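Local coordinates for BZLF1 trans-activator protein (Human herpesvirus 4, PDB 2C9L), which binds DNA as a bZIP homodimer and acts as the transcriptional switch that moves the virus from latency to the lytic cycle, at the interface of chains A and B. Numbering follows the deposited sequence. Chains: chain A/B, BZLF1 trans-activator protein.

The construct is the DNA-binding and dimerisation (bZIP) domain, a two-fold dimer of parallel helices (2-48 in chain A, 6-48 in chain B). Contacts 1 and 2 lie on opposite sides of the paired helices, and contact 3 at their C-terminal end, where the chains turn. C-alpha centres are about 12 Å apart for contacts 1 and 2, 13 Å for contacts 1 and 3, and 18 Å for contacts 2 and 3. In contact 1 B:Glu37 meets the partner's tail residue A:Thr61; in contact 2 A:Glu37 meets B:Thr61. The returning tails probably add to the dimer made by the zipper.

Contact 1: the interface of chains A and B. Residues chain A 38, 42, 58-61; chain B 37, 41.
B:Glu37, on helix 6-48 of a bZIP leucine-zipper coiled coil, meets both helix 2-48 of the other subunit and its returning tail, which from A:Ile58 to A:Thr61 is non-helical and largely extended. CG of B:Glu37 lies anti to its backbone N (chi1 -168°), and the chain continues extended, which carries the carboxylate across the zipper and links this helix to the partner's helix and tail at once. There B:Glu37 OE2 is gripped from opposite faces of its plane: by the amide nitrogen A:Asn38 ND2 at 2.6 Å and by the guanidinium nitrogen A:Arg42 NH2 at 2.5 Å, the latter also a salt bridge. Guanidinium and carboxylate planes stand 74° apart, and OE2 lies in the guanidinium plane while A:Arg42 approaches from above the carboxylate. The other oxygen, B:Glu37 OE1, accepts A:Thr61 OG1 at 3.0 Å, nearly in line with its C-O bond. Bonds within chain A help to hold the arginine: A:Arg42 NE gives to A:Asn38 OD1 at 2.7 Å, which would help to orient the amide, with ND2 toward B:Glu37. A:Arg42 NH1 and NH2 both donate to the backbone oxygen A:Ile58 O, each at 2.8 Å. A:Arg60 CG covers one guanidinium face. Beside this polar cluster, A:Ile58 CD1 presses tightly on B:Leu41 CD2 at 3.4 Å.

Contact 2: the interface of chains A and B. Residues chain A 33-34, 37; chain B 31, 35, 59-61, 63.
A:Lys34 reaches B:Thr61 through a bend near its root: CG sits beside the backbone N (chi1 -67°) and chi2 turns by a further -67°, after which the chain runs out extended. A:Glu37, one turn on, instead has CG anti to its backbone N (chi1 171°) and a straight chain, and its carboxylate comes to the same threonine. Both side chains run antiparallel alongside B:Thr61. The side-chain nitrogen A:Lys34 NZ gives a hydrogen bond to the backbone carbonyl B:Thr61 O at 2.6 Å, from a position tilted off the carbonyl plane. A longer salt bridge, of less weight because it involves the chain's last residue, joins A:Lys34 NZ to B:Asp63 OD1 at 3.3 Å, on the anti side of that carboxylate but well out of its plane. The hydroxyl B:Thr61 OG1 donates to A:Glu37 OE1 at 2.5 Å, approaching from above the carboxylate plane, and the backbone B:Thr61 N adds a weak bond to the same oxygen. The lysine methylenes are packed as well: A:Lys34 CD lies 3.6 Å from B:Thr61 CB. It also passes B:Ser35 OG, a hydroxyl turned back along its own helix, with B:Ser35 OG 3.0 Å from B:Ala31 O. The site thereby ties the C-terminal tail of one subunit to the zipper helix of its homodimer partner.

Contact 3: the interface of chains A and B. Residues chain A 44-45, 48-49, 52; chain B 44-45, 48-49, 52.
A:Leu45 and B:Leu45 pair across the two-fold axis, running antiparallel alongside each other, with A:Leu45 CD1 and B:Leu45 CD1 3.3 Å apart, tighter than ordinary van der Waals contact. In each copy CG is anti to the backbone N (chi1 -177° in A, -171° in B), which turns the branch toward the partner. The side chains of A:Leu45 and B:Leu45 also cross B:Leu44 and A:Leu44, respectively, at about a right angle: A:Leu45 CD2 touches B:Leu44 CD2 at 3.7 Å, and B:Leu45 CD2 touches A:Leu44 CD2 at 3.8 Å. Further along the axis, where the helices stop at residue 48, the packing passes to cysteine and methionine side chains. A:Cys49 SG and B:Cys49 SG face each other at 3.9 Å, too far for a disulfide, and B:Cys49 SG rests against A:Met48 CB at 3.7 Å. Both methionines bend at chi2 and chi3, and the terminal methyl B:Met48 CE comes tip to tip with A:Leu52 CD2 at 3.9 Å. Toward the outside the backbone carries the polar groups as each chain leaves the helix after residue 48. The site closes the C-terminal end of the coiled-coil zipper with apolar packing and holds together the subunits where each chain turns back.

Contact 1: the interface of chains A and B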
loop_
_atom_site.group_PDB
_atom_site.type_symbol
_atom_site.label_atom_id
_atom_site.label_comp_id
_atom_site.label_asym_id
_atom_site.label_seq_id
_atom_site.Cartn_x
_atom_site.Cartn_y
_atom_site.Cartn_z
ATOM N N ASN A 38 7.000 -3.813 9.793
ATOM C CA ASN A 38 7.662 -5.077 9.469
ATOM C C ASN A 38 9.078 -5.048 10.043
ATOM O O ASN A 38 9.549 -6.038 10.597
ATOM C CB ASN A 38 7.703 -5.275 7.944
ATOM C CG ASN A 38 8.439 -6.551 7.520
ATOM O OD1 ASN A 38 9.667 -6.610 7.533
ATOM N ND2 ASN A 38 7.679 -7.576 7.140
ATOM N N ARG A 42 10.573 -7.463 13.175
ATOM C CA ARG A 42 11.749 -8.293 12.913
ATOM C C ARG A 42 12.835 -8.023 13.958
ATOM O O ARG A 42 13.588 -8.923 14.331
ATOM C CB ARG A 42 12.315 -8.023 11.510
ATOM C CG ARG A 42 11.503 -8.629 10.358
ATOM C CD ARG A 42 12.089 -8.239 9.001
ATOM N NE ARG A 42 11.320 -8.760 7.873
ATOM C CZ ARG A 42 11.333 -10.027 7.475
ATOM N NH1 ARG A 42 12.082 -10.919 8.110
ATOM N NH2 ARG A 42 10.602 -10.404 6.438
ATOM N N ILE A 58 11.266 -15.952 7.559
ATOM C CA ILE A 58 10.330 -15.122 6.816
ATOM C C ILE A 58 11.141 -14.154 5.972
ATOM O O ILE A 58 11.426 -13.031 6.391
ATOM C CB ILE A 58 9.410 -14.326 7.765
ATOM C CG1 ILE A 58 8.677 -15.288 8.703
ATOM C CG2 ILE A 58 8.402 -13.515 6.954
ATOM C CD1 ILE A 58 7.757 -14.597 9.698
ATOM N N PRO A 59 11.527 -14.581 4.759
ATOM C CA PRO A 59 12.317 -13.729 3.869
ATOM C C PRO A 59 11.710 -12.348 3.669
ATOM O O PRO A 59 10.491 -12.188 3.666
ATOM C CB PRO A 59 12.378 -14.543 2.576
ATOM C CG PRO A 59 11.105 -15.337 2.611
ATOM C CD PRO A 59 11.052 -15.781 4.050
ATOM N N ARG A 60 12.573 -11.352 3.517
ATOM C CA ARG A 60 12.137 -9.981 3.308
ATOM C C ARG A 60 11.625 -9.802 1.883
ATOM O O ARG A 60 12.015 -10.532 0.975
ATOM C CB ARG A 60 13.299 -9.021 3.557
ATOM C CG ARG A 60 13.726 -8.915 5.007
ATOM C CD ARG A 60 15.088 -8.251 5.118
ATOM N NE ARG A 60 15.393 -7.841 6.486
ATOM C CZ ARG A 60 14.827 -6.805 7.095
ATOM N NH1 ARG A 60 13.928 -6.069 6.455
ATOM N NH2 ARG A 60 15.160 -6.504 8.344
ATOM N N THR A 61 10.741 -8.830 1.698
ATOM C CA THR A 61 10.180 -8.536 0.385
ATOM C C THR A 61 10.682 -7.163 -0.037
ATOM O O THR A 61 10.914 -6.297 0.807
ATOM C CB THR A 61 8.629 -8.514 0.430
ATOM O OG1 THR A 61 8.137 -9.852 0.571
ATOM C CG2 THR A 61 8.051 -7.900 -0.838
ATOM N N GLU B 37 3.113 -10.473 5.394
ATOM C CA GLU B 37 4.395 -10.780 6.008
ATOM C C GLU B 37 4.332 -10.444 7.493
ATOM O O GLU B 37 4.797 -11.212 8.335
ATOM C CB GLU B 37 5.497 -9.963 5.330
ATOM C CG GLU B 37 6.914 -10.388 5.666
ATOM C CD GLU B 37 7.939 -9.677 4.799
ATOM O OE1 GLU B 37 7.824 -9.758 3.557
ATOM O OE2 GLU B 37 8.856 -9.038 5.355
ATOM N N LEU B 41 4.836 -12.663 10.941
ATOM C CA LEU B 41 5.812 -12.298 11.963
ATOM C C LEU B 41 5.139 -12.260 13.326
ATOM O O LEU B 41 5.702 -12.733 14.309
ATOM C CB LEU B 41 6.430 -10.930 11.655
ATOM C CG LEU B 41 7.425 -10.879 10.496
ATOM C CD1 LEU B 41 7.654 -9.438 10.073
ATOM C CD2 LEU B 41 8.730 -11.542 10.918
#

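Contact 2: the interface of chains A and B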
loop_
_atom_site.group_PDB
_atom_site.type_symbol
_atom_site.label_atom_id
_atom_site.label_comp_id
_atom_site.label_asym_id
_atom_site.label_seq_id
_atom_site.Cartn_x
_atom_site.Cartn_y
_atom_site.Cartn_z
ATOM N N ALA A 33 4.022 2.580 6.204
ATOM C CA ALA A 33 3.708 2.225 7.589
ATOM C C ALA A 33 3.859 0.729 7.847
ATOM O O ALA A 33 4.423 0.333 8.860
ATOM C CB ALA A 33 2.289 2.671 7.948
ATOM N N LYS A 34 3.345 -0.097 6.939
ATOM C CA LYS A 34 3.435 -1.553 7.076
ATOM C C LYS A 34 4.884 -2.006 6.963
ATOM O O LYS A 34 5.306 -2.958 7.623
ATOM C CB LYS A 34 2.624 -2.253 5.980
ATOM C CG LYS A 34 1.120 -2.056 6.058
ATOM C CD LYS A 34 0.520 -2.731 7.279
ATOM C CE LYS A 34 -1.004 -2.721 7.207
ATOM N NZ LYS A 34 -1.638 -3.462 8.332
ATOM N N GLU A 37 6.630 -1.103 10.213
ATOM C CA GLU A 37 6.170 -2.037 11.239
ATOM C C GLU A 37 6.868 -3.384 11.047
ATOM O O GLU A 37 7.268 -4.020 12.013
ATOM C CB GLU A 37 4.657 -2.247 11.157
ATOM C CG GLU A 37 4.148 -3.376 12.058
ATOM C CD GLU A 37 2.662 -3.658 11.888
ATOM O OE1 GLU A 37 1.850 -2.739 12.128
ATOM O OE2 GLU A 37 2.305 -4.800 11.517
ATOM N N ALA B 31 1.691 -2.890 -0.157
ATOM C CA ALA B 31 0.958 -2.841 1.103
ATOM C C ALA B 31 0.403 -4.204 1.488
ATOM O O ALA B 31 0.463 -4.602 2.653
ATOM C CB ALA B 31 -0.186 -1.806 1.010
ATOM N N SER B 35 1.668 -6.555 4.630
ATOM C CA SER B 35 0.660 -6.952 5.610
ATOM C C SER B 35 0.669 -8.445 5.894
ATOM O O SER B 35 0.611 -8.861 7.049
ATOM C CB SER B 35 -0.738 -6.540 5.142
ATOM O OG SER B 35 -0.912 -5.138 5.217
ATOM N N PRO B 59 1.142 -2.114 17.887
ATOM C CA PRO B 59 -0.235 -2.375 17.459
ATOM C C PRO B 59 -0.341 -2.591 15.954
ATOM O O PRO B 59 0.493 -2.106 15.191
ATOM C CB PRO B 59 -0.982 -1.130 17.929
ATOM C CG PRO B 59 0.064 -0.065 17.837
ATOM C CD PRO B 59 1.271 -0.750 18.425
ATOM N N ARG B 60 -1.366 -3.328 15.537
ATOM C CA ARG B 60 -1.584 -3.618 14.124
ATOM C C ARG B 60 -1.878 -2.353 13.324
ATOM O O ARG B 60 -2.697 -1.530 13.733
ATOM C CB ARG B 60 -2.753 -4.593 13.965
ATOM C CG ARG B 60 -2.510 -5.973 14.552
ATOM C CD ARG B 60 -3.793 -6.796 14.560
ATOM N NE ARG B 60 -3.562 -8.172 14.986
ATOM C CZ ARG B 60 -2.948 -9.092 14.247
ATOM N NH1 ARG B 60 -2.503 -8.785 13.036
ATOM N NH2 ARG B 60 -2.776 -10.319 14.721
ATOM N N THR B 61 -1.232 -2.196 12.176
ATOM C CA THR B 61 -1.461 -1.028 11.314
ATOM C C THR B 61 -2.832 -1.159 10.626
ATOM O O THR B 61 -3.119 -2.167 9.992
ATOM C CB THR B 61 -0.362 -0.928 10.225
ATOM O OG1 THR B 61 0.927 -0.791 10.843
ATOM C CG2 THR B 61 -0.613 0.261 9.324
ATOM N N ASP B 63 -4.741 -1.208 8.180
ATOM C CA ASP B 63 -4.701 -1.608 6.766
ATOM C C ASP B 63 -5.066 -0.450 5.855
ATOM O O ASP B 63 -6.107 -0.685 5.201
ATOM C CB ASP B 63 -5.794 -2.673 6.530
ATOM C CG ASP B 63 -5.817 -3.687 7.593
ATOM O OD1 ASP B 63 -4.742 -4.268 7.757
ATOM O OD2 ASP B 63 -6.868 -3.900 8.239
ATOM O OXT ASP B 63 -4.432 0.620 5.800
#

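Contact 3: the interface of chains A and B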
loop_
_atom_site.group_PDB
_atom_site.type_symbol
_atom_site.label_atom_id
_atom_site.label_comp_id
_atom_site.label_asym_id
_atom_site.label_seq_id
_atom_site.Cartn_x
_atom_site.Cartn_y
_atom_site.Cartn_z
ATOM N N LEU A 44 12.211 -6.783 17.125
ATOM C CA LEU A 44 11.709 -7.226 18.424
ATOM C C LEU A 44 11.888 -8.734 18.557
ATOM O O LEU A 44 12.288 -9.232 19.604
ATOM C CB LEU A 44 10.226 -6.884 18.579
ATOM C CG LEU A 44 9.557 -7.422 19.848
ATOM C CD1 LEU A 44 10.313 -6.942 21.074
ATOM C CD2 LEU A 44 8.108 -6.958 19.900
ATOM N N LEU A 45 11.593 -9.458 17.484
ATOM C CA LEU A 45 11.722 -10.908 17.492
ATOM C C LEU A 45 13.179 -11.295 17.687
ATOM O O LEU A 45 13.491 -12.305 18.318
ATOM C CB LEU A 45 11.204 -11.486 16.178
ATOM C CG LEU A 45 11.193 -13.007 16.025
ATOM C CD1 LEU A 45 10.435 -13.651 17.186
ATOM C CD2 LEU A 45 10.545 -13.364 14.693
ATOM N N MET A 48 14.138 -10.693 21.452
ATOM C CA MET A 48 13.620 -11.767 22.294
ATOM C C MET A 48 14.252 -13.118 21.990
ATOM O O MET A 48 14.487 -13.913 22.897
ATOM C CB MET A 48 12.101 -11.878 22.137
ATOM C CG MET A 48 11.360 -10.584 22.412
ATOM S SD MET A 48 11.863 -9.848 23.973
ATOM C CE MET A 48 10.907 -10.822 25.132
ATOM N N CYS A 49 14.517 -13.381 20.714
ATOM C CA CYS A 49 15.118 -14.647 20.300
ATOM C C CYS A 49 16.413 -14.383 19.538
ATOM O O CYS A 49 16.501 -14.606 18.327
ATOM C CB CYS A 49 14.146 -15.433 19.423
ATOM S SG CYS A 49 12.551 -15.764 20.208
ATOM N N LEU A 52 17.645 -16.698 16.795
ATOM C CA LEU A 52 16.798 -17.021 15.652
ATOM C C LEU A 52 17.122 -16.197 14.401
ATOM O O LEU A 52 17.225 -14.969 14.461
ATOM C CB LEU A 52 15.327 -16.826 16.040
ATOM C CG LEU A 52 14.259 -17.261 15.034
ATOM C CD1 LEU A 52 14.397 -18.745 14.740
ATOM C CD2 LEU A 52 12.881 -16.954 15.603
ATOM N N LEU B 44 4.590 -15.793 14.476
ATOM C CA LEU B 44 5.851 -16.417 14.860
ATOM C C LEU B 44 6.277 -15.961 16.252
ATOM O O LEU B 44 6.749 -16.758 17.057
ATOM C CB LEU B 44 6.952 -16.074 13.852
ATOM C CG LEU B 44 8.287 -16.796 14.068
ATOM C CD1 LEU B 44 8.054 -18.298 14.044
ATOM C CD2 LEU B 44 9.285 -16.400 12.991
ATOM N N LEU B 45 6.101 -14.677 16.535
ATOM C CA LEU B 45 6.481 -14.126 17.831
ATOM C C LEU B 45 5.567 -14.663 18.930
ATOM O O LEU B 45 6.001 -14.893 20.058
ATOM C CB LEU B 45 6.421 -12.598 17.779
ATOM C CG LEU B 45 6.960 -11.766 18.948
ATOM C CD1 LEU B 45 8.381 -12.183 19.307
ATOM C CD2 LEU B 45 6.925 -10.300 18.551
ATOM N N MET B 48 6.578 -18.117 19.668
ATOM C CA MET B 48 7.961 -18.174 20.135
ATOM C C MET B 48 8.043 -17.558 21.526
ATOM O O MET B 48 8.836 -17.982 22.363
ATOM C CB MET B 48 8.892 -17.424 19.180
ATOM C CG MET B 48 9.101 -18.118 17.846
ATOM S SD MET B 48 9.693 -19.808 18.033
ATOM C CE MET B 48 11.454 -19.540 18.190
ATOM N N CYS B 49 7.211 -16.551 21.763
ATOM C CA CYS B 49 7.160 -15.869 23.050
ATOM C C CYS B 49 5.684 -15.695 23.406
ATOM O O CYS B 49 5.155 -14.583 23.395
ATOM C CB CYS B 49 7.857 -14.510 22.951
ATOM S SG CYS B 49 9.584 -14.607 22.395
ATOM N N LEU B 52 3.728 -12.742 25.702
ATOM C CA LEU B 52 4.133 -11.390 25.335
ATOM C C LEU B 52 3.028 -10.682 24.564
ATOM O O LEU B 52 2.556 -11.184 23.542
ATOM C CB LEU B 52 5.404 -11.419 24.483
ATOM C CG LEU B 52 5.824 -10.066 23.895
ATOM C CD1 LEU B 52 6.033 -9.059 25.017
ATOM C CD2 LEU B 52 7.093 -10.230 23.076
#